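Local coordinates for trwC protein (Escherichia coli, PDB 1OMH) that probably nicks and processes the plasmid's origin-of-transfer DNA during bacterial conjugation, as the N-terminal relaxase domain of a larger protein, at residues S93-A101 and E155-H163; H223-F232 and T284-S293. One frame throughout, in Å; residues are numbered along the deposited sequence.

Contact 1: S93-A101 and E155-H163. With SO4 (sulfate ion), chain C; nucleotides of chain A.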
loop_
_atom_site.group_PDB
_atom_site.type_symbol
_atom_site.label_atom_id
_atom_site.label_comp_id
_atom_site.label_asym_id
_atom_site.label_seq_id
_atom_site.Cartn_x
_atom_site.Cartn_y
_atom_site.Cartn_z
ATOM N N SER B 93 5.361 13.781 -7.564
ATOM C CA SER B 93 5.168 15.214 -7.320
ATOM C C SER B 93 4.404 15.441 -6.025
ATOM O O SER B 93 4.665 16.399 -5.296
ATOM C CB SER B 93 4.398 15.865 -8.469
ATOM O OG SER B 93 3.089 15.334 -8.569
ATOM N N VAL B 94 3.454 14.558 -5.745
ATOM C CA VAL B 94 2.658 14.671 -4.536
ATOM C C VAL B 94 3.538 14.411 -3.316
ATOM O O VAL B 94 3.462 15.145 -2.322
ATOM C CB VAL B 94 1.459 13.693 -4.583
ATOM C CG1 VAL B 94 0.683 13.728 -3.264
ATOM C CG2 VAL B 94 0.541 14.085 -5.738
ATOM N N SER B 95 4.380 13.381 -3.385
ATOM C CA SER B 95 5.279 13.089 -2.267
ATOM C C SER B 95 6.211 14.283 -2.042
ATOM O O SER B 95 6.502 14.649 -0.899
ATOM C CB SER B 95 6.116 11.830 -2.547
ATOM O OG SER B 95 5.301 10.663 -2.591
ATOM N N LEU B 96 6.668 14.895 -3.134
ATOM C CA LEU B 96 7.574 16.045 -3.049
ATOM C C LEU B 96 6.938 17.257 -2.375
ATOM O O LEU B 96 7.538 17.887 -1.498
ATOM C CB LEU B 96 8.048 16.445 -4.447
ATOM C CG LEU B 96 9.345 15.847 -5.000
ATOM C CD1 LEU B 96 9.561 14.429 -4.508
ATOM C CD2 LEU B 96 9.305 15.918 -6.514
ATOM N N GLN B 97 5.721 17.583 -2.792
ATOM C CA GLN B 97 5.013 18.726 -2.236
ATOM C C GLN B 97 4.729 18.506 -0.757
ATOM O O GLN B 97 4.841 19.423 0.053
ATOM C CB GLN B 97 3.693 18.957 -2.986
ATOM C CG GLN B 97 3.038 20.312 -2.714
ATOM C CD GLN B 97 3.796 21.463 -3.355
ATOM O OE1 GLN B 97 4.232 21.366 -4.499
ATOM N NE2 GLN B 97 3.940 22.566 -2.625
ATOM N N ALA B 98 4.376 17.279 -0.392
ATOM C CA ALA B 98 4.074 16.987 1.002
ATOM C C ALA B 98 5.285 16.853 1.917
ATOM O O ALA B 98 5.275 17.355 3.038
ATOM C CB ALA B 98 3.243 15.715 1.095
ATOM N N LEU B 99 6.328 16.189 1.433
ATOM C CA LEU B 99 7.505 15.916 2.253
ATOM C C LEU B 99 8.699 16.854 2.123
ATOM O O LEU B 99 9.478 16.998 3.065
ATOM C CB LEU B 99 7.948 14.468 2.006
ATOM C CG LEU B 99 6.824 13.435 2.200
ATOM C CD1 LEU B 99 7.326 12.048 1.820
ATOM C CD2 LEU B 99 6.336 13.443 3.647
ATOM N N VAL B 100 8.868 17.468 0.962
ATOM C CA VAL B 100 9.972 18.398 0.782
ATOM C C VAL B 100 9.455 19.813 1.047
ATOM O O VAL B 100 9.986 20.512 1.908
ATOM C CB VAL B 100 10.559 18.303 -0.635
ATOM C CG1 VAL B 100 11.794 19.203 -0.753
ATOM C CG2 VAL B 100 10.934 16.855 -0.937
ATOM N N ALA B 101 8.417 20.223 0.313
ATOM C CA ALA B 101 7.814 21.547 0.494
ATOM C C ALA B 101 7.175 21.647 1.880
ATOM O O ALA B 101 7.088 22.728 2.456
ATOM C CB ALA B 101 6.765 21.811 -0.581
ATOM N N GLU B 155 15.633 4.048 -1.671
ATOM C CA GLU B 155 16.797 4.848 -2.034
ATOM C C GLU B 155 16.758 6.184 -1.293
ATOM O O GLU B 155 17.520 7.110 -1.590
ATOM C CB GLU B 155 16.851 5.063 -3.548
ATOM C CG GLU B 155 17.447 3.883 -4.323
ATOM C CD GLU B 155 18.884 3.588 -3.907
ATOM O OE1 GLU B 155 19.637 4.552 -3.669
ATOM O OE2 GLU B 155 19.268 2.401 -3.828
ATOM N N ARG B 156 15.853 6.254 -0.320
ATOM C CA ARG B 156 15.662 7.422 0.529
ATOM C C ARG B 156 15.098 8.673 -0.139
ATOM O O ARG B 156 15.329 9.792 0.329
ATOM C CB ARG B 156 16.968 7.759 1.268
ATOM C CG ARG B 156 17.407 6.671 2.251
ATOM C CD ARG B 156 16.252 6.255 3.171
ATOM N NE ARG B 156 16.639 5.251 4.163
ATOM C CZ ARG B 156 15.781 4.631 4.972
ATOM N NH1 ARG B 156 14.486 4.908 4.905
ATOM N NH2 ARG B 156 16.216 3.736 5.852
ATOM N N ASP B 157 14.369 8.488 -1.236
ATOM C CA ASP B 157 13.725 9.609 -1.914
ATOM C C ASP B 157 12.380 9.813 -1.227
ATOM O O ASP B 157 11.861 8.895 -0.580
ATOM C CB ASP B 157 13.431 9.286 -3.385
ATOM C CG ASP B 157 14.621 9.492 -4.285
ATOM O OD1 ASP B 157 15.258 10.558 -4.183
ATOM O OD2 ASP B 157 14.902 8.599 -5.114
ATOM N N PRO B 158 11.800 11.018 -1.340
ATOM C CA PRO B 158 10.493 11.239 -0.708
ATOM C C PRO B 158 9.572 10.248 -1.419
ATOM O O PRO B 158 9.593 10.164 -2.648
ATOM C CB PRO B 158 10.165 12.686 -1.077
ATOM C CG PRO B 158 11.524 13.320 -1.220
ATOM C CD PRO B 158 12.313 12.257 -1.952
ATOM N N GLN B 159 8.781 9.506 -0.655
ATOM C CA GLN B 159 7.904 8.495 -1.234
ATOM C C GLN B 159 6.770 8.186 -0.269
ATOM O O GLN B 159 6.865 7.284 0.574
ATOM C CB GLN B 159 8.728 7.232 -1.528
ATOM C CG GLN B 159 7.987 6.078 -2.202
ATOM C CD GLN B 159 7.414 6.435 -3.560
ATOM O OE1 GLN B 159 7.836 7.403 -4.206
ATOM N NE2 GLN B 159 6.451 5.641 -4.011
ATOM N N LEU B 160 5.692 8.949 -0.394
ATOM C CA LEU B 160 4.529 8.786 0.474
ATOM C C LEU B 160 3.732 7.547 0.089
ATOM O O LEU B 160 3.162 7.477 -0.998
ATOM C CB LEU B 160 3.643 10.035 0.377
ATOM C CG LEU B 160 2.370 10.118 1.218
ATOM C CD1 LEU B 160 2.706 10.012 2.706
ATOM C CD2 LEU B 160 1.673 11.448 0.926
ATOM N N HIS B 161 3.700 6.566 0.981
ATOM C CA HIS B 161 2.964 5.343 0.715
ATOM C C HIS B 161 2.495 4.707 2.008
ATOM O O HIS B 161 3.093 4.903 3.074
ATOM C CB HIS B 161 3.821 4.342 -0.075
ATOM C CG HIS B 161 5.078 3.918 0.622
ATOM N ND1 HIS B 161 6.147 4.768 0.817
ATOM C CD2 HIS B 161 5.454 2.724 1.142
ATOM C CE1 HIS B 161 7.122 4.118 1.423
ATOM N NE2 HIS B 161 6.728 2.873 1.632
ATOM N N THR B 162 1.416 3.942 1.913
ATOM C CA THR B 162 0.861 3.277 3.079
ATOM C C THR B 162 0.675 1.804 2.815
ATOM O O THR B 162 0.160 1.409 1.760
ATOM C CB THR B 162 -0.514 3.855 3.479
ATOM O OG1 THR B 162 -0.371 5.223 3.869
ATOM C CG2 THR B 162 -1.104 3.062 4.652
ATOM N N HIS B 163 1.119 0.998 3.772
ATOM C CA HIS B 163 0.972 -0.445 3.693
ATOM C C HIS B 163 -0.292 -0.770 4.469
ATOM O O HIS B 163 -0.290 -0.711 5.695
ATOM C CB HIS B 163 2.152 -1.154 4.362
ATOM C CG HIS B 163 3.408 -1.150 3.550
ATOM N ND1 HIS B 163 3.569 -1.930 2.423
ATOM C CD2 HIS B 163 4.566 -0.464 3.702
ATOM C CE1 HIS B 163 4.771 -1.726 1.919
ATOM N NE2 HIS B 163 5.398 -0.840 2.676
HETATM S S SO4 C . 9.117 -0.033 2.140
HETATM O O1 SO4 C . 9.140 0.299 3.578
HETATM O O2 SO4 C . 9.959 0.919 1.388
HETATM O O3 SO4 C . 7.730 0.051 1.645
HETATM O O4 SO4 C . 9.633 -1.403 1.952
ATOM P P DT A 23 6.314 7.446 -12.683
ATOM O OP1 DT A 23 5.846 8.840 -12.488
ATOM O OP2 DT A 23 7.144 7.109 -13.863
ATOM O "O5'" DT A 23 7.039 6.938 -11.348
ATOM C "C5'" DT A 23 8.148 7.666 -10.749
ATOM C "C4'" DT A 23 8.026 7.633 -9.239
ATOM O "O4'" DT A 23 6.684 8.015 -8.912
ATOM C "C3'" DT A 23 8.312 6.310 -8.502
ATOM O "O3'" DT A 23 9.312 6.685 -7.541
ATOM C "C2'" DT A 23 7.253 6.268 -7.413
ATOM C "C1'" DT A 23 6.204 7.286 -7.816
ATOM N N1 DT A 23 4.805 6.906 -8.087
ATOM C C2 DT A 23 4.110 6.177 -7.154
ATOM O O2 DT A 23 4.633 5.687 -6.169
ATOM N N3 DT A 23 2.767 6.051 -7.417
ATOM C C4 DT A 23 2.079 6.551 -8.509
ATOM O O4 DT A 23 0.862 6.393 -8.587
ATOM C C5 DT A 23 2.894 7.243 -9.486
ATOM C C7 DT A 23 2.256 7.797 -10.721
ATOM C C6 DT A 23 4.197 7.366 -9.236
ATOM P P DC A 24 10.545 5.729 -7.149
ATOM O OP1 DC A 24 10.957 6.282 -5.832
ATOM O OP2 DC A 24 11.508 5.717 -8.281
ATOM O "O5'" DC A 24 9.965 4.256 -6.956
ATOM C "C5'" DC A 24 9.305 3.826 -5.753
ATOM C "C4'" DC A 24 8.767 2.431 -5.966
ATOM O "O4'" DC A 24 8.072 2.421 -7.229
ATOM C "C3'" DC A 24 9.846 1.343 -6.061
ATOM O "O3'" DC A 24 9.590 0.523 -4.900
ATOM C "C2'" DC A 24 9.311 0.400 -7.128
ATOM C "C1'" DC A 24 8.265 1.187 -7.884
ATOM N N1 DC A 24 8.411 1.412 -9.329
ATOM C C2 DC A 24 8.122 0.348 -10.188
ATOM O O2 DC A 24 7.866 -0.754 -9.696
ATOM N N3 DC A 24 8.126 0.552 -11.524
ATOM C C4 DC A 24 8.416 1.760 -12.010
ATOM N N4 DC A 24 8.377 1.928 -13.333
ATOM C C5 DC A 24 8.757 2.854 -11.159
ATOM C C6 DC A 24 8.753 2.634 -9.838
HETATM O O HOH W 1 5.799 9.274 -4.626
#

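Contact 2: H223-F232 and T284-S293. With nucleotides of chain A.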
loop_
_atom_site.group_PDB
_atom_site.type_symbol
_atom_site.label_atom_id
_atom_site.label_comp_id
_atom_site.label_asym_id
_atom_site.label_seq_id
_atom_site.Cartn_x
_atom_site.Cartn_y
_atom_site.Cartn_z
ATOM N N HIS B 223 2.788 21.885 -11.552
ATOM C CA HIS B 223 3.950 22.766 -11.452
ATOM C C HIS B 223 5.301 22.064 -11.287
ATOM O O HIS B 223 6.329 22.725 -11.130
ATOM C CB HIS B 223 3.754 23.776 -10.318
ATOM C CG HIS B 223 3.513 23.147 -8.979
ATOM N ND1 HIS B 223 2.364 22.449 -8.682
ATOM C CD2 HIS B 223 4.272 23.128 -7.858
ATOM C CE1 HIS B 223 2.422 22.030 -7.427
ATOM N NE2 HIS B 223 3.568 22.428 -6.907
ATOM N N ILE B 224 5.303 20.733 -11.323
ATOM C CA ILE B 224 6.544 19.977 -11.189
ATOM C C ILE B 224 6.688 19.121 -12.443
ATOM O O ILE B 224 5.836 18.275 -12.719
ATOM C CB ILE B 224 6.513 19.090 -9.921
ATOM C CG1 ILE B 224 6.306 19.971 -8.685
ATOM C CG2 ILE B 224 7.812 18.306 -9.793
ATOM C CD1 ILE B 224 6.215 19.208 -7.380
ATOM N N ASP B 225 7.761 19.338 -13.204
ATOM C CA ASP B 225 7.948 18.595 -14.448
ATOM C C ASP B 225 8.593 17.223 -14.312
ATOM O O ASP B 225 9.078 16.845 -13.245
ATOM C CB ASP B 225 8.730 19.434 -15.475
ATOM C CG ASP B 225 10.171 19.677 -15.072
ATOM O OD1 ASP B 225 10.806 18.758 -14.515
ATOM O OD2 ASP B 225 10.685 20.785 -15.337
ATOM N N ARG B 226 8.597 16.492 -15.421
ATOM C CA ARG B 226 9.145 15.144 -15.484
ATOM C C ARG B 226 10.612 15.019 -15.081
ATOM O O ARG B 226 10.977 14.084 -14.374
ATOM C CB ARG B 226 8.919 14.580 -16.892
ATOM C CG ARG B 226 9.670 13.293 -17.249
ATOM C CD ARG B 226 9.472 12.140 -16.264
ATOM N NE ARG B 226 8.092 11.957 -15.824
ATOM C CZ ARG B 226 7.660 10.889 -15.155
ATOM N NH1 ARG B 226 8.494 9.901 -14.858
ATOM N NH2 ARG B 226 6.401 10.820 -14.755
ATOM N N GLN B 227 11.458 15.944 -15.518
ATOM C CA GLN B 227 12.871 15.851 -15.162
ATOM C C GLN B 227 13.064 15.975 -13.655
ATOM O O GLN B 227 13.918 15.311 -13.075
ATOM C CB GLN B 227 13.691 16.925 -15.884
ATOM C CG GLN B 227 13.653 16.832 -17.411
ATOM C CD GLN B 227 14.176 15.513 -17.959
ATOM N N GLN B 228 12.260 16.826 -13.024
ATOM C CA GLN B 228 12.338 17.035 -11.584
ATOM C C GLN B 228 11.838 15.784 -10.872
ATOM O O GLN B 228 12.372 15.389 -9.833
ATOM C CB GLN B 228 11.508 18.273 -11.192
ATOM C CG GLN B 228 11.978 19.532 -11.929
ATOM C CD GLN B 228 11.047 20.729 -11.777
ATOM O OE1 GLN B 228 9.825 20.589 -11.789
ATOM N NE2 GLN B 228 11.630 21.916 -11.655
ATOM N N ILE B 229 10.808 15.161 -11.437
ATOM C CA ILE B 229 10.251 13.938 -10.865
ATOM C C ILE B 229 11.330 12.853 -10.885
ATOM O O ILE B 229 11.603 12.210 -9.865
ATOM C CB ILE B 229 9.027 13.451 -11.689
ATOM C CG1 ILE B 229 7.815 14.344 -11.411
ATOM C CG2 ILE B 229 8.726 12.006 -11.397
ATOM C CD1 ILE B 229 7.471 14.488 -9.953
ATOM N N GLU B 230 11.955 12.671 -12.045
ATOM C CA GLU B 230 12.989 11.656 -12.199
ATOM C C GLU B 230 14.176 11.919 -11.274
ATOM O O GLU B 230 14.839 10.984 -10.822
ATOM C CB GLU B 230 13.443 11.599 -13.661
ATOM C CG GLU B 230 12.273 11.483 -14.628
ATOM C CD GLU B 230 12.686 11.210 -16.059
ATOM O OE1 GLU B 230 13.634 11.861 -16.546
ATOM O OE2 GLU B 230 12.044 10.351 -16.704
ATOM N N GLY B 231 14.427 13.191 -10.985
ATOM C CA GLY B 231 15.526 13.545 -10.107
ATOM C C GLY B 231 15.307 13.025 -8.700
ATOM O O GLY B 231 16.240 12.978 -7.906
ATOM N N PHE B 232 14.068 12.656 -8.387
ATOM C CA PHE B 232 13.714 12.121 -7.070
ATOM C C PHE B 232 13.140 10.703 -7.210
ATOM O O PHE B 232 12.406 10.231 -6.334
ATOM C CB PHE B 232 12.661 13.005 -6.375
ATOM C CG PHE B 232 13.225 14.217 -5.680
ATOM C CD1 PHE B 232 13.068 15.490 -6.226
ATOM C CD2 PHE B 232 13.878 14.089 -4.459
ATOM C CE1 PHE B 232 13.555 16.625 -5.558
ATOM C CE2 PHE B 232 14.367 15.213 -3.787
ATOM C CZ PHE B 232 14.203 16.483 -4.342
ATOM N N THR B 284 18.317 19.310 -2.855
ATOM C CA THR B 284 18.230 18.619 -4.135
ATOM C C THR B 284 17.149 19.245 -5.008
ATOM O O THR B 284 17.323 19.382 -6.214
ATOM C CB THR B 284 17.927 17.116 -3.932
ATOM O OG1 THR B 284 19.025 16.510 -3.246
ATOM C CG2 THR B 284 17.726 16.411 -5.269
ATOM N N ALA B 285 16.039 19.632 -4.390
ATOM C CA ALA B 285 14.941 20.247 -5.123
ATOM C C ALA B 285 15.381 21.561 -5.754
ATOM O O ALA B 285 15.041 21.857 -6.899
ATOM C CB ALA B 285 13.754 20.483 -4.188
ATOM N N LYS B 286 16.135 22.355 -5.001
ATOM C CA LYS B 286 16.625 23.634 -5.511
ATOM C C LYS B 286 17.525 23.384 -6.711
ATOM O O LYS B 286 17.432 24.062 -7.727
ATOM C CB LYS B 286 17.410 24.371 -4.424
ATOM C CG LYS B 286 16.534 24.915 -3.310
ATOM C CD LYS B 286 17.358 25.401 -2.134
ATOM C CE LYS B 286 16.506 26.235 -1.194
ATOM N NZ LYS B 286 15.227 25.561 -0.857
ATOM N N GLU B 287 18.392 22.389 -6.588
ATOM C CA GLU B 287 19.310 22.051 -7.659
ATOM C C GLU B 287 18.531 21.658 -8.914
ATOM O O GLU B 287 18.925 21.997 -10.036
ATOM C CB GLU B 287 20.225 20.914 -7.189
ATOM C CG GLU B 287 21.435 20.656 -8.051
ATOM C CD GLU B 287 21.187 19.595 -9.089
ATOM O OE1 GLU B 287 20.724 18.498 -8.709
ATOM O OE2 GLU B 287 21.460 19.853 -10.279
ATOM N N LEU B 288 17.416 20.957 -8.724
ATOM C CA LEU B 288 16.581 20.526 -9.845
ATOM C C LEU B 288 15.694 21.665 -10.352
ATOM O O LEU B 288 14.967 21.506 -11.329
ATOM C CB LEU B 288 15.709 19.336 -9.429
ATOM C CG LEU B 288 16.449 18.034 -9.108
ATOM C CD1 LEU B 288 15.512 17.080 -8.371
ATOM C CD2 LEU B 288 16.965 17.413 -10.390
ATOM N N GLY B 289 15.763 22.809 -9.678
ATOM C CA GLY B 289 14.980 23.964 -10.090
ATOM C C GLY B 289 13.489 23.875 -9.822
ATOM O O GLY B 289 12.693 24.489 -10.533
ATOM N N ILE B 290 13.104 23.120 -8.798
ATOM C CA ILE B 290 11.695 22.972 -8.457
ATOM C C ILE B 290 11.187 24.196 -7.717
ATOM O O ILE B 290 11.824 24.682 -6.781
ATOM C CB ILE B 290 11.442 21.752 -7.538
ATOM C CG1 ILE B 290 11.857 20.458 -8.238
ATOM C CG2 ILE B 290 9.964 21.685 -7.159
ATOM C CD1 ILE B 290 11.734 19.234 -7.357
ATOM N N ASP B 291 10.033 24.686 -8.147
ATOM C CA ASP B 291 9.394 25.825 -7.510
ATOM C C ASP B 291 8.095 25.265 -6.946
ATOM O O ASP B 291 7.148 25.011 -7.684
ATOM C CB ASP B 291 9.115 26.928 -8.535
ATOM C CG ASP B 291 8.267 28.052 -7.971
ATOM O OD1 ASP B 291 8.291 28.259 -6.739
ATOM O OD2 ASP B 291 7.585 28.737 -8.763
ATOM N N PHE B 292 8.068 25.048 -5.636
ATOM C CA PHE B 292 6.892 24.490 -4.982
ATOM C C PHE B 292 5.757 25.502 -4.876
ATOM O O PHE B 292 4.735 25.227 -4.243
ATOM C CB PHE B 292 7.271 23.961 -3.595
ATOM C CG PHE B 292 8.138 22.727 -3.637
ATOM C CD1 PHE B 292 9.479 22.784 -3.268
ATOM C CD2 PHE B 292 7.612 21.508 -4.059
ATOM C CE1 PHE B 292 10.283 21.646 -3.322
ATOM C CE2 PHE B 292 8.406 20.366 -4.116
ATOM C CZ PHE B 292 9.744 20.435 -3.747
ATOM N N SER B 293 5.967 26.657 -5.513
ATOM C CA SER B 293 5.038 27.793 -5.570
ATOM C C SER B 293 5.555 29.023 -4.838
ATOM O O SER B 293 6.761 29.057 -4.507
ATOM C CB SER B 293 3.651 27.432 -5.034
ATOM O OG SER B 293 2.897 26.766 -6.030
ATOM P P DT A 23 6.314 7.446 -12.683
ATOM O OP1 DT A 23 5.846 8.840 -12.488
ATOM O OP2 DT A 23 7.144 7.109 -13.863
ATOM O "O5'" DT A 23 7.039 6.938 -11.348
ATOM C "C5'" DT A 23 8.148 7.666 -10.749
ATOM C "C4'" DT A 23 8.026 7.633 -9.239
ATOM O "O4'" DT A 23 6.684 8.015 -8.912
ATOM C "C3'" DT A 23 8.312 6.310 -8.502
ATOM O "O3'" DT A 23 9.312 6.685 -7.541
ATOM C "C2'" DT A 23 7.253 6.268 -7.413
ATOM C "C1'" DT A 23 6.204 7.286 -7.816
ATOM N N1 DT A 23 4.805 6.906 -8.087
ATOM C C2 DT A 23 4.110 6.177 -7.154
ATOM O O2 DT A 23 4.633 5.687 -6.169
ATOM N N3 DT A 23 2.767 6.051 -7.417
ATOM C C4 DT A 23 2.079 6.551 -8.509
ATOM O O4 DT A 23 0.862 6.393 -8.587
ATOM C C5 DT A 23 2.894 7.243 -9.486
ATOM C C7 DT A 23 2.256 7.797 -10.721
ATOM C C6 DT A 23 4.197 7.366 -9.236
HETATM O O HOH W 2 8.875 23.099 -10.371
#

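Contact 1: S93-A101 and E155-H163
Ser95 and Leu160 meet where the segments come nearest, their CA atoms 5.2 Å apart, and one polar bond joins them: Leu160 N donates to Ser95 OG at 2.8 Å, nearly straight at 165°. The serine hydroxyl lies anti to its own carbonyl carbon (chi1 -67°), which sends it off the helix toward the strand backbone. A water extends this link, accepting from Ser95 OG and donating to Gln159 OE1. The apolar part centres on Pro158, whose ring packs against Leu96, Leu99 and Val100: CG touches Val100 CG2 at 3.6 Å, and CB lies 3.9 Å from Leu96 CD1, while Leu99 slides past the ring in the opposite sense.

Gln159 CB points away from the helix, but the chain bends at chi2, bringing OE1 to the water and giving NE2 to O2 of thymidine DT23 of chain A at 2.8 Å. Polar contacts farther along the strand hold the histidines. His161 ND1 donates to Gln159 O at 2.6 Å, from above the carbonyl plane, which fixes the ring's rotation and turns NE2 toward the sulfate; His161 NE2 and His163 NE2 both donate to sulfate O3. An alanine in place of His161 would probably leave O3 with His163 alone of this pair and cost the metal site a ligand, since zinc and copper are bound by His150, His161 and His163 in other structures of this protein.

The axes of helix segment 93-99 and strand segment 158-163 pass 6.9 Å apart at 102°. Trp281 of helix 274-287 also packs on Pro158, Leu99 and Val100, while strand 145-152 pairs alongside through Glu151 and His150.

Contact 2: H223-F232 and T284-S293
Thr284 meets Phe232 through its methyl, CG2 lying 3.6 Å from ring atom CZ as the two side chains pass in opposite directions. One residue on, Ala285 is at the edge of the same ring: its N lies near the ring plane and its CB is 4.0 Å from CZ. Leu288 then brings CD1 to 3.5 Å from Phe232 CE1. The same branch approaches Gly231, where a side chain would collide with it. The Leu288 carbonyl receives a weak bond from Gln228 NE2, long at 3.4 Å though fairly straight at 163°.

Gly289 turns the chain out of the helix with positive phi (73°). Ile290 follows, with CG1 anti to its carbonyl carbon (chi1 -61°); this lays CG1 along the Gln228 amide, 3.6 Å from Gln228 CD, and carries CD1 to the edge of Phe232. Its other branch, CG2, sits over the centre of one face of Phe292. At Asp291, N donates to a water that also donates to His223 O and Gln228 OE1, while the Asp291 carbonyl O lies in the plane of the His223 ring, 3.4 Å from CD2. Phe292 receives Ile224 CD1 at CE2, 4.1 Å away. Ser293 N closes an Asx turn on Asp291 OD1, reaching it from above the carboxylate plane.

Two helix-end motifs thus face each other. Asp225 and Gln228 form a capping box, Gln228 N to Asp225 OD1 and Asp225 N to Gln228 OE1 each at 2.8 Å, at the start of helix 226-230; a Schellman motif at Gly289 ends helix 274-287.

In the fold
Contact 1 closes before contact 2 opens along the chain, yet their centres are only 13 Å apart, on the same side of the chain's centre. Contact 1 sets helix 92-99 against strand 158-167, the middle strand of the five-stranded antiparallel sheet; contact 2 brings the chain's C-terminal end onto helix 226-230, farther from the centre. Gln97 joins them, probably hydrogen-bonding His223 through OE1 and the Phe292 carbonyl through NE2, and Asp157 packs on Phe232. Both contacts reach thymidine DT23 of chain A: Gln159 holds its base and Arg226 its phosphate, so strand 158-167 and helix 226-230 meet the same nucleotide of the transfer-origin DNA.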